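Local coordinates for protein glycosyl hydrolase, family 38 (Enterococcus faecalis, PDB 5KBP) that probably hydrolyses alpha-linked mannose from carbohydrates, as a family 38 glycoside hydrolase, at residues T299-N310 against H351-D362. Sequence-based numbering, arbitrary orientation.
Sequences TSSARVYLKQWN and HPHDSICGCSVD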
loop_
_atom_site.group_PDB
_atom_site.type_symbol
_atom_site.label_atom_id
_atom_site.label_comp_id
_atom_site.label_asym_id
_atom_site.label_seq_id
_atom_site.Cartn_x
_atom_site.Cartn_y
_atom_site.Cartn_z
ATOM N N THR A 299 -2.136 17.869 15.521
ATOM C CA THR A 299 -2.201 16.797 14.535
ATOM C C THR A 299 -2.148 17.341 13.115
ATOM O O THR A 299 -1.743 16.626 12.191
ATOM C CB THR A 299 -3.475 15.973 14.732
ATOM O OG1 THR A 299 -4.617 16.839 14.701
ATOM C CG2 THR A 299 -3.440 15.236 16.062
ATOM N N SER A 300 -2.543 18.602 12.922
ATOM C CA SER A 300 -2.520 19.210 11.599
ATOM C C SER A 300 -1.108 19.336 11.037
ATOM O O SER A 300 -0.945 19.414 9.815
ATOM C CB SER A 300 -3.191 20.585 11.651
ATOM O OG SER A 300 -2.707 21.347 12.744
ATOM N N SER A 301 -0.088 19.354 11.895
ATOM C CA SER A 301 1.297 19.428 11.451
ATOM C C SER A 301 2.029 18.095 11.546
ATOM O O SER A 301 3.162 17.994 11.064
ATOM C CB SER A 301 2.062 20.484 12.262
ATOM O OG SER A 301 2.121 20.134 13.634
ATOM N N ALA A 302 1.417 17.082 12.153
ATOM C CA ALA A 302 2.045 15.772 12.249
ATOM C C ALA A 302 2.060 15.094 10.885
ATOM O O ALA A 302 1.033 15.028 10.205
ATOM C CB ALA A 302 1.303 14.904 13.263
ATOM N N ARG A 303 3.229 14.584 10.493
ATOM C CA ARG A 303 3.427 13.906 9.212
ATOM C C ARG A 303 2.852 14.737 8.060
ATOM O O ARG A 303 1.838 14.400 7.449
ATOM C CB ARG A 303 2.810 12.505 9.238
ATOM C CG ARG A 303 3.353 11.594 10.328
ATOM C CD ARG A 303 2.652 10.246 10.301
ATOM N NE ARG A 303 3.104 9.350 11.361
ATOM C CZ ARG A 303 3.994 8.376 11.193
ATOM N NH1 ARG A 303 4.539 8.166 10.002
ATOM N NH2 ARG A 303 4.336 7.607 12.218
ATOM N N VAL A 304 3.546 15.842 7.781
ATOM C CA VAL A 304 3.043 16.827 6.825
ATOM C C VAL A 304 2.902 16.228 5.430
ATOM O O VAL A 304 2.077 16.688 4.630
ATOM C CB VAL A 304 3.956 18.071 6.823
ATOM C CG1 VAL A 304 5.363 17.705 6.370
ATOM C CG2 VAL A 304 3.367 19.177 5.956
ATOM N N TYR A 305 3.685 15.191 5.118
ATOM C CA TYR A 305 3.595 14.575 3.798
ATOM C C TYR A 305 2.223 13.960 3.557
ATOM O O TYR A 305 1.760 13.908 2.412
ATOM C CB TYR A 305 4.694 13.525 3.627
ATOM C CG TYR A 305 4.654 12.398 4.636
ATOM C CD1 TYR A 305 5.336 12.496 5.842
ATOM C CD2 TYR A 305 3.948 11.229 4.377
ATOM C CE1 TYR A 305 5.310 11.467 6.765
ATOM C CE2 TYR A 305 3.915 10.195 5.295
ATOM C CZ TYR A 305 4.598 10.320 6.486
ATOM O OH TYR A 305 4.569 9.293 7.402
ATOM N N LEU A 306 1.561 13.489 4.616
ATOM C CA LEU A 306 0.186 13.020 4.481
ATOM C C LEU A 306 -0.737 14.160 4.072
ATOM O O LEU A 306 -1.580 14.006 3.181
ATOM C CB LEU A 306 -0.289 12.396 5.795
ATOM C CG LEU A 306 0.408 11.132 6.294
ATOM C CD1 LEU A 306 -0.099 10.771 7.679
ATOM C CD2 LEU A 306 0.192 9.979 5.331
ATOM N N LYS A 307 -0.592 15.319 4.722
ATOM C CA LYS A 307 -1.440 16.463 4.403
ATOM C C LYS A 307 -1.152 16.989 3.003
ATOM O O LYS A 307 -2.066 17.442 2.305
ATOM C CB LYS A 307 -1.246 17.571 5.440
ATOM C CG LYS A 307 -2.039 17.393 6.729
ATOM C CD LYS A 307 -1.455 16.318 7.627
ATOM C CE LYS A 307 -2.146 16.314 8.978
ATOM N NZ LYS A 307 -1.629 15.230 9.855
ATOM N N GLN A 308 0.112 16.942 2.577
ATOM C CA GLN A 308 0.456 17.390 1.232
ATOM C C GLN A 308 -0.154 16.475 0.178
ATOM O O GLN A 308 -0.716 16.947 -0.817
ATOM C CB GLN A 308 1.974 17.462 1.075
ATOM C CG GLN A 308 2.624 18.571 1.884
ATOM C CD GLN A 308 4.129 18.622 1.708
ATOM O OE1 GLN A 308 4.791 17.588 1.611
ATOM N NE2 GLN A 308 4.676 19.829 1.660
ATOM N N TRP A 309 -0.052 15.160 0.380
ATOM C CA TRP A 309 -0.655 14.222 -0.560
ATOM C C TRP A 309 -2.172 14.345 -0.567
ATOM O O TRP A 309 -2.805 14.247 -1.625
ATOM C CB TRP A 309 -0.233 12.792 -0.220
ATOM C CG TRP A 309 1.000 12.354 -0.938
ATOM C CD1 TRP A 309 2.288 12.501 -0.518
ATOM C CD2 TRP A 309 1.063 11.702 -2.210
ATOM N NE1 TRP A 309 3.151 11.979 -1.451
ATOM C CE2 TRP A 309 2.423 11.482 -2.500
ATOM C CE3 TRP A 309 0.100 11.281 -3.132
ATOM C CZ2 TRP A 309 2.844 10.861 -3.673
ATOM C CZ3 TRP A 309 0.519 10.666 -4.296
ATOM C CH2 TRP A 309 1.879 10.461 -4.556
ATOM N N ASN A 310 -2.775 14.559 0.604
ATOM C CA ASN A 310 -4.226 14.701 0.667
ATOM C C ASN A 310 -4.687 15.924 -0.116
ATOM O O ASN A 310 -5.660 15.858 -0.875
ATOM C CB ASN A 310 -4.684 14.786 2.122
ATOM C CG ASN A 310 -6.184 14.637 2.265
ATOM O OD1 ASN A 310 -6.833 13.971 1.457
ATOM N ND2 ASN A 310 -6.744 15.263 3.293
ATOM N N HIS A 351 -9.111 9.178 5.260
ATOM C CA HIS A 351 -9.730 10.273 5.994
ATOM C C HIS A 351 -10.287 9.942 7.383
ATOM O O HIS A 351 -10.769 10.866 8.048
ATOM C CB HIS A 351 -10.846 10.881 5.145
ATOM C CG HIS A 351 -10.347 11.702 3.998
ATOM N ND1 HIS A 351 -11.183 12.235 3.040
ATOM C CD2 HIS A 351 -9.093 12.089 3.660
ATOM C CE1 HIS A 351 -10.466 12.911 2.160
ATOM N NE2 HIS A 351 -9.195 12.839 2.514
ATOM N N PRO A 352 -10.274 8.692 7.874
ATOM C CA PRO A 352 -10.562 8.500 9.303
ATOM C C PRO A 352 -9.595 9.312 10.151
ATOM O O PRO A 352 -8.420 9.460 9.811
ATOM C CB PRO A 352 -10.376 6.994 9.504
ATOM C CG PRO A 352 -10.760 6.419 8.206
ATOM C CD PRO A 352 -10.249 7.391 7.174
ATOM N N HIS A 353 -10.108 9.852 11.263
ATOM C CA HIS A 353 -9.365 10.877 11.993
ATOM C C HIS A 353 -7.990 10.381 12.424
ATOM O O HIS A 353 -7.001 11.111 12.308
ATOM C CB HIS A 353 -10.174 11.373 13.195
ATOM C CG HIS A 353 -10.545 10.300 14.171
ATOM N ND1 HIS A 353 -11.587 9.424 13.952
ATOM C CD2 HIS A 353 -10.029 9.975 15.379
ATOM C CE1 HIS A 353 -11.689 8.599 14.978
ATOM N NE2 HIS A 353 -10.755 8.912 15.857
ATOM N N ASP A 354 -7.893 9.136 12.890
ATOM C CA ASP A 354 -6.586 8.604 13.264
ATOM C C ASP A 354 -5.657 8.447 12.065
ATOM O O ASP A 354 -4.434 8.444 12.243
ATOM C CB ASP A 354 -6.746 7.268 13.985
ATOM C CG ASP A 354 -7.326 7.426 15.374
ATOM O OD1 ASP A 354 -7.271 8.551 15.916
ATOM O OD2 ASP A 354 -7.829 6.428 15.930
ATOM N N SER A 355 -6.204 8.331 10.855
ATOM C CA SER A 355 -5.367 8.219 9.665
ATOM C C SER A 355 -4.807 9.576 9.249
ATOM O O SER A 355 -3.588 9.779 9.230
ATOM C CB SER A 355 -6.167 7.594 8.518
ATOM O OG SER A 355 -6.538 6.260 8.817
ATOM N N ILE A 356 -5.693 10.522 8.926
ATOM C CA ILE A 356 -5.255 11.783 8.337
ATOM C C ILE A 356 -4.559 12.668 9.366
ATOM O O ILE A 356 -3.697 13.481 9.009
ATOM C CB ILE A 356 -6.449 12.501 7.676
ATOM C CG1 ILE A 356 -5.980 13.728 6.893
ATOM C CG2 ILE A 356 -7.497 12.876 8.717
ATOM C CD1 ILE A 356 -5.016 13.403 5.768
ATOM N N CYS A 357 -4.895 12.527 10.651
ATOM C CA CYS A 357 -4.208 13.312 11.672
ATOM C C CYS A 357 -2.754 12.894 11.842
ATOM O O CYS A 357 -1.980 13.630 12.463
ATOM C CB CYS A 357 -4.929 13.202 13.016
ATOM S SG CYS A 357 -6.517 14.064 13.095
ATOM N N GLY A 358 -2.368 11.739 11.308
ATOM C CA GLY A 358 -1.009 11.262 11.463
ATOM C C GLY A 358 -0.679 10.775 12.855
ATOM O O GLY A 358 0.483 10.836 13.265
ATOM N N CYS A 359 -1.674 10.294 13.596
ATOM C CA CYS A 359 -1.491 9.836 14.969
ATOM C C CYS A 359 -1.668 8.325 15.084
ATOM O O CYS A 359 -2.307 7.824 16.011
ATOM C CB CYS A 359 -2.448 10.562 15.908
ATOM S SG CYS A 359 -4.192 10.408 15.464
ATOM N N SER A 360 -1.102 7.583 14.139
ATOM C CA SER A 360 -1.096 6.128 14.150
ATOM C C SER A 360 0.353 5.641 14.145
ATOM O O SER A 360 1.298 6.435 14.201
ATOM C CB SER A 360 -1.887 5.578 12.962
ATOM O OG SER A 360 -3.256 5.926 13.055
ATOM N N VAL A 361 0.528 4.323 14.073
ATOM C CA VAL A 361 1.863 3.738 14.027
ATOM C C VAL A 361 2.363 3.748 12.588
ATOM O O VAL A 361 1.588 3.985 11.654
ATOM C CB VAL A 361 1.874 2.319 14.622
ATOM C CG1 VAL A 361 1.691 2.381 16.132
ATOM C CG2 VAL A 361 0.783 1.474 13.993
ATOM N N ASP A 362 3.662 3.486 12.403
ATOM C CA ASP A 362 4.289 3.674 11.095
ATOM C C ASP A 362 3.639 2.813 10.020
ATOM O O ASP A 362 3.487 3.252 8.875
ATOM C CB ASP A 362 5.783 3.366 11.179
ATOM C CG ASP A 362 6.532 4.342 12.059
ATOM O OD1 ASP A 362 5.930 5.350 12.483
ATOM O OD2 ASP A 362 7.729 4.104 12.315
#
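The backbones of T299 and C357 approach to 4.9 Å between CA atoms, and those of A302 and G358 to 5.5 Å, so the loop leading into helix 304-332 lies against residues 356-358, shortly after the short helix that begins at H353. K307 joins the two. Its chain, bent at chi2 and then extended, brings NZ to I356 O at 2.8 Å, in the carbonyl plane. Within its own segment NZ also reaches T299 O and A302 O, both at 2.7 Å. Three carbonyl oxygens thus grip the buried ammonium, and C357 O adds a weak fourth bond; the charge probably offsets the close approach of the two acceptors T299 O and C357 O, 3.0 Å apart. G358, with positive phi, turns the chain away from the helix; its CA lies 3.9 Å from L306 CD1. Both segments belong to the alpha-mannosidase middle domain of family 38, where the contact ties the first turns of its long helix 304-332 to the loop before helix 362-393. At that second helix, R303 NH2 makes a 2.8 Å salt bridge with D362 OD1, the oxygen lying in the guanidinium plane and the N-H...O angle 157°. Guanidinium and carboxylate planes stand 70° apart, with OD1 approached nearly along its C-O axis. The guanidinium is held further by Y305 OH at NH1 and by E571 at NE, while D362 OD2 accepts from the backbone of E767. At the far end, H351 NE2 donates to N310 OD1 at 2.8 Å and 168°, its acceptor in the imidazole plane; I356 CD1 packs against the same amide at ND2.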